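Alpha/beta hydrolase (Pseudomonas aeruginosa PAO1, PDB 4R1D) is the type VI secretion effector Tle4, probably a lipase that attacks membrane lipids and is held in check by the immunity protein Tli4. Local coordinates at residues A[275-287]-A[422-434]. Sequence-based numbering, arbitrary orientation.
Sequences LGVVHGVQPATGS and GYHSETYAHYGAD
Val277 and His279 pair in parallel register with Thr427 and Ala429, and five backbone hydrogen bonds zip the two strands together. Val277 uses both its polar backbone atoms on this neighbour: its N reaches Glu426 O, and its O takes Tyr428 N at 2.8 Å in a nearly linear bond (169°). His279 repeats the pattern, N to Tyr428 O and O to His430 N, before Val281 N closes the series on His430 O at 2.8 Å. That last carbonyl is gripped twice, since a water also donates to it while accepting from Gln282 N. Val278 and Gly280 turn their backbone bonds to the other side, toward strand 250-255.

On the face carrying Val277 and His279, a second water joins His279 NE2 (2.9 Å), His424 N and Thr427 OG1. The hydroxyl of Thr427 donates in turn to His424 O, and Thr254 holds His279 ND1, so both ring nitrogens are engaged. Methyl CG2 of Thr427 lies 3.6 Å from His279 CD2. With CG anti to the backbone N (chi1 -169°), the His424 ring swings toward the neighbouring strand, lays one face over Gly276 CA and accepts Glu426 N at ND1, in the ring plane. Glu426 itself sends its carboxylate to Lys514.

Across the sheet, chi1 of 64° folds the His430 imidazole back over Gly280, whose CA sits 3.5 Å from the ring centroid in a CH-pi contact. Strands 274-280 and 427-432 are neighbours inside the parallel central sheet, with helix 258-267 against the His279 face and helix 542-556 against the His430 face, as in the alpha/beta-hydrolase fold.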
loop_
_atom_site.group_PDB
_atom_site.type_symbol
_atom_site.label_atom_id
_atom_site.label_comp_id
_atom_site.label_asym_id
_atom_site.label_seq_id
_atom_site.Cartn_x
_atom_site.Cartn_y
_atom_site.Cartn_z
ATOM N N LEU A 275 10.709 -6.895 23.026
ATOM C CA LEU A 275 10.626 -7.807 24.167
ATOM C C LEU A 275 9.799 -9.039 23.827
ATOM O O LEU A 275 10.057 -10.143 24.329
ATOM C CB LEU A 275 9.997 -7.092 25.366
ATOM C CG LEU A 275 10.028 -7.805 26.716
ATOM C CD1 LEU A 275 11.476 -8.067 27.124
ATOM C CD2 LEU A 275 9.318 -6.955 27.754
ATOM N N GLY A 276 8.799 -8.844 22.979
ATOM C CA GLY A 276 7.897 -9.914 22.597
ATOM C C GLY A 276 6.942 -9.427 21.523
ATOM O O GLY A 276 6.885 -8.236 21.216
ATOM N N VAL A 277 6.179 -10.348 20.949
ATOM C CA VAL A 277 5.335 -10.000 19.815
ATOM C C VAL A 277 3.970 -10.657 19.909
ATOM O O VAL A 277 3.858 -11.859 20.161
ATOM C CB VAL A 277 5.995 -10.460 18.516
ATOM C CG1 VAL A 277 5.106 -10.146 17.320
ATOM C CG2 VAL A 277 7.381 -9.794 18.361
ATOM N N VAL A 278 2.940 -9.838 19.715
ATOM C CA VAL A 278 1.583 -10.292 19.490
ATOM C C VAL A 278 1.278 -10.189 17.997
ATOM O O VAL A 278 1.464 -9.133 17.392
ATOM C CB VAL A 278 0.605 -9.410 20.276
ATOM C CG1 VAL A 278 -0.849 -9.579 19.766
ATOM C CG2 VAL A 278 0.729 -9.707 21.769
ATOM N N HIS A 279 0.843 -11.296 17.406
ATOM C CA HIS A 279 0.360 -11.319 16.027
ATOM C C HIS A 279 -1.132 -11.625 15.991
ATOM O O HIS A 279 -1.590 -12.612 16.589
ATOM C CB HIS A 279 1.026 -12.440 15.219
ATOM C CG HIS A 279 2.490 -12.262 14.960
ATOM N ND1 HIS A 279 3.038 -11.088 14.486
ATOM C CD2 HIS A 279 3.505 -13.158 15.013
ATOM C CE1 HIS A 279 4.340 -11.254 14.309
ATOM N NE2 HIS A 279 4.648 -12.502 14.619
ATOM N N GLY A 280 -1.873 -10.817 15.242
ATOM C CA GLY A 280 -3.267 -11.095 14.934
ATOM C C GLY A 280 -3.438 -11.354 13.445
ATOM O O GLY A 280 -2.915 -10.614 12.607
ATOM N N VAL A 281 -4.160 -12.421 13.124
ATOM C CA VAL A 281 -4.471 -12.812 11.746
ATOM C C VAL A 281 -3.342 -12.676 10.726
ATOM O O VAL A 281 -3.562 -12.183 9.613
ATOM C CB VAL A 281 -5.763 -12.134 11.202
ATOM C CG1 VAL A 281 -6.944 -12.453 12.102
ATOM C CG2 VAL A 281 -5.581 -10.597 11.024
ATOM N N GLN A 282 -2.150 -13.144 11.086
ATOM C CA GLN A 282 -1.015 -13.072 10.179
ATOM C C GLN A 282 -1.163 -14.116 9.084
ATOM O O GLN A 282 -1.392 -15.277 9.378
ATOM C CB GLN A 282 0.305 -13.332 10.907
ATOM C CG GLN A 282 1.505 -13.127 9.987
ATOM C CD GLN A 282 2.849 -13.432 10.628
ATOM O OE1 GLN A 282 3.040 -13.303 11.857
ATOM N NE2 GLN A 282 3.798 -13.837 9.793
ATOM N N PRO A 283 -1.029 -13.702 7.827
ATOM C CA PRO A 283 -0.910 -14.680 6.738
ATOM C C PRO A 283 0.565 -15.104 6.654
ATOM O O PRO A 283 1.312 -14.663 5.766
ATOM C CB PRO A 283 -1.319 -13.871 5.511
ATOM C CG PRO A 283 -0.858 -12.467 5.826
ATOM C CD PRO A 283 -1.024 -12.310 7.337
ATOM N N ALA A 284 0.965 -15.963 7.591
ATOM C CA ALA A 284 2.366 -16.262 7.867
ATOM C C ALA A 284 3.041 -16.848 6.646
ATOM O O ALA A 284 4.227 -16.594 6.395
ATOM C CB ALA A 284 2.479 -17.233 9.064
ATOM N N THR A 285 2.277 -17.620 5.879
ATOM C CA THR A 285 2.809 -18.234 4.673
ATOM C C THR A 285 2.057 -17.730 3.442
ATOM O O THR A 285 2.169 -18.300 2.361
ATOM C CB THR A 285 2.730 -19.770 4.748
ATOM O OG1 THR A 285 1.372 -20.168 5.011
ATOM C CG2 THR A 285 3.653 -20.299 5.844
ATOM N N GLY A 286 1.287 -16.653 3.604
ATOM C CA GLY A 286 0.607 -16.075 2.456
ATOM C C GLY A 286 -0.867 -16.421 2.375
ATOM O O GLY A 286 -1.446 -16.888 3.354
ATOM N N SER A 287 -1.476 -16.174 1.215
ATOM C CA SER A 287 -2.920 -16.352 1.048
ATOM C C SER A 287 -3.303 -16.565 -0.410
ATOM O O SER A 287 -3.009 -15.731 -1.265
ATOM C CB SER A 287 -3.674 -15.123 1.561
ATOM O OG SER A 287 -5.062 -15.264 1.325
ATOM N N GLY A 422 12.007 -17.898 11.094
ATOM C CA GLY A 422 10.962 -18.201 12.059
ATOM C C GLY A 422 10.303 -17.011 12.758
ATOM O O GLY A 422 10.002 -15.991 12.132
ATOM N N TYR A 423 10.075 -17.166 14.061
ATOM C CA TYR A 423 9.286 -16.222 14.851
ATOM C C TYR A 423 10.056 -15.836 16.105
ATOM O O TYR A 423 10.838 -16.632 16.630
ATOM C CB TYR A 423 7.934 -16.853 15.248
ATOM C CG TYR A 423 7.122 -17.300 14.049
ATOM C CD1 TYR A 423 7.423 -18.486 13.390
ATOM C CD2 TYR A 423 6.090 -16.510 13.545
ATOM C CE1 TYR A 423 6.704 -18.887 12.268
ATOM C CE2 TYR A 423 5.358 -16.903 12.432
ATOM C CZ TYR A 423 5.671 -18.081 11.797
ATOM O OH TYR A 423 4.955 -18.452 10.696
ATOM N N HIS A 424 9.813 -14.621 16.589
ATOM C CA HIS A 424 10.341 -14.177 17.870
ATOM C C HIS A 424 10.036 -15.233 18.944
ATOM O O HIS A 424 8.973 -15.849 18.938
ATOM C CB HIS A 424 9.704 -12.828 18.222
ATOM C CG HIS A 424 10.353 -12.134 19.376
ATOM N ND1 HIS A 424 10.220 -12.572 20.677
ATOM C CD2 HIS A 424 11.134 -11.027 19.427
ATOM C CE1 HIS A 424 10.896 -11.769 21.479
ATOM N NE2 HIS A 424 11.452 -10.818 20.747
ATOM N N SER A 425 10.975 -15.456 19.858
ATOM C CA SER A 425 10.812 -16.498 20.874
ATOM C C SER A 425 9.662 -16.243 21.859
ATOM O O SER A 425 9.223 -17.154 22.568
ATOM C CB SER A 425 12.128 -16.712 21.635
ATOM O OG SER A 425 12.505 -15.536 22.335
ATOM N N GLU A 426 9.179 -15.007 21.919
ATOM C CA GLU A 426 8.034 -14.700 22.772
ATOM C C GLU A 426 6.872 -14.216 21.899
ATOM O O GLU A 426 6.479 -13.054 21.956
ATOM C CB GLU A 426 8.405 -13.654 23.821
ATOM C CG GLU A 426 9.697 -13.993 24.586
ATOM C CD GLU A 426 9.552 -15.236 25.469
ATOM O OE1 GLU A 426 8.413 -15.609 25.806
ATOM O OE2 GLU A 426 10.583 -15.833 25.832
ATOM N N THR A 427 6.340 -15.125 21.091
ATOM C CA THR A 427 5.299 -14.783 20.139
ATOM C C THR A 427 3.956 -15.337 20.592
ATOM O O THR A 427 3.831 -16.539 20.885
ATOM C CB THR A 427 5.631 -15.328 18.731
ATOM O OG1 THR A 427 6.747 -14.613 18.189
ATOM C CG2 THR A 427 4.444 -15.141 17.810
ATOM N N TYR A 428 2.963 -14.455 20.660
ATOM C CA TYR A 428 1.593 -14.831 21.008
ATOM C C TYR A 428 0.711 -14.510 19.816
ATOM O O TYR A 428 0.479 -13.344 19.489
ATOM C CB TYR A 428 1.131 -14.052 22.249
ATOM C CG TYR A 428 1.919 -14.419 23.492
ATOM C CD1 TYR A 428 3.242 -13.996 23.665
ATOM C CD2 TYR A 428 1.347 -15.214 24.477
ATOM C CE1 TYR A 428 3.969 -14.366 24.808
ATOM C CE2 TYR A 428 2.059 -15.574 25.608
ATOM C CZ TYR A 428 3.354 -15.163 25.768
ATOM O OH TYR A 428 4.018 -15.547 26.911
ATOM N N ALA A 429 0.243 -15.547 19.133
ATOM C CA ALA A 429 -0.473 -15.349 17.883
ATOM C C ALA A 429 -1.950 -15.717 18.036
ATOM O O ALA A 429 -2.287 -16.634 18.776
ATOM C CB ALA A 429 0.169 -16.200 16.800
ATOM N N HIS A 430 -2.828 -15.001 17.336
ATOM C CA HIS A 430 -4.228 -15.417 17.239
ATOM C C HIS A 430 -4.690 -15.287 15.784
ATOM O O HIS A 430 -4.155 -14.490 15.017
ATOM C CB HIS A 430 -5.138 -14.626 18.201
ATOM C CG HIS A 430 -5.202 -13.159 17.898
ATOM N ND1 HIS A 430 -4.325 -12.247 18.448
ATOM C CD2 HIS A 430 -6.018 -12.453 17.078
ATOM C CE1 HIS A 430 -4.604 -11.039 17.982
ATOM N NE2 HIS A 430 -5.623 -11.138 17.148
ATOM N N TYR A 431 -5.660 -16.094 15.390
ATOM C CA TYR A 431 -6.108 -16.075 14.009
ATOM C C TYR A 431 -7.526 -16.631 13.899
ATOM O O TYR A 431 -8.007 -17.296 14.816
ATOM C CB TYR A 431 -5.138 -16.869 13.119
ATOM C CG TYR A 431 -5.003 -18.327 13.504
ATOM C CD1 TYR A 431 -4.303 -18.705 14.646
ATOM C CD2 TYR A 431 -5.579 -19.329 12.724
ATOM C CE1 TYR A 431 -4.181 -20.047 15.005
ATOM C CE2 TYR A 431 -5.456 -20.661 13.069
ATOM C CZ TYR A 431 -4.758 -21.015 14.205
ATOM O OH TYR A 431 -4.640 -22.350 14.549
ATOM N N GLY A 432 -8.186 -16.324 12.788
ATOM C CA GLY A 432 -9.545 -16.777 12.530
ATOM C C GLY A 432 -9.534 -18.050 11.707
ATOM O O GLY A 432 -8.984 -18.089 10.603
ATOM N N ALA A 433 -10.138 -19.097 12.257
ATOM C CA ALA A 433 -10.183 -20.387 11.602
ATOM C C ALA A 433 -11.621 -20.872 11.621
ATOM O O ALA A 433 -12.043 -21.551 12.553
ATOM C CB ALA A 433 -9.295 -21.367 12.323
ATOM N N ASP A 434 -12.374 -20.513 10.592
ATOM C CA ASP A 434 -13.801 -20.788 10.601
ATOM C C ASP A 434 -14.238 -21.301 9.252
ATOM O O ASP A 434 -13.964 -20.686 8.218
ATOM C CB ASP A 434 -14.584 -19.530 10.959
ATOM C CG ASP A 434 -15.994 -19.835 11.412
ATOM O OD1 ASP A 434 -16.833 -20.184 10.557
ATOM O OD2 ASP A 434 -16.270 -19.730 12.625
HETATM O O HOH W 1 7.114 -13.376 15.808
HETATM O O HOH W 2 -1.472 -14.329 13.666
#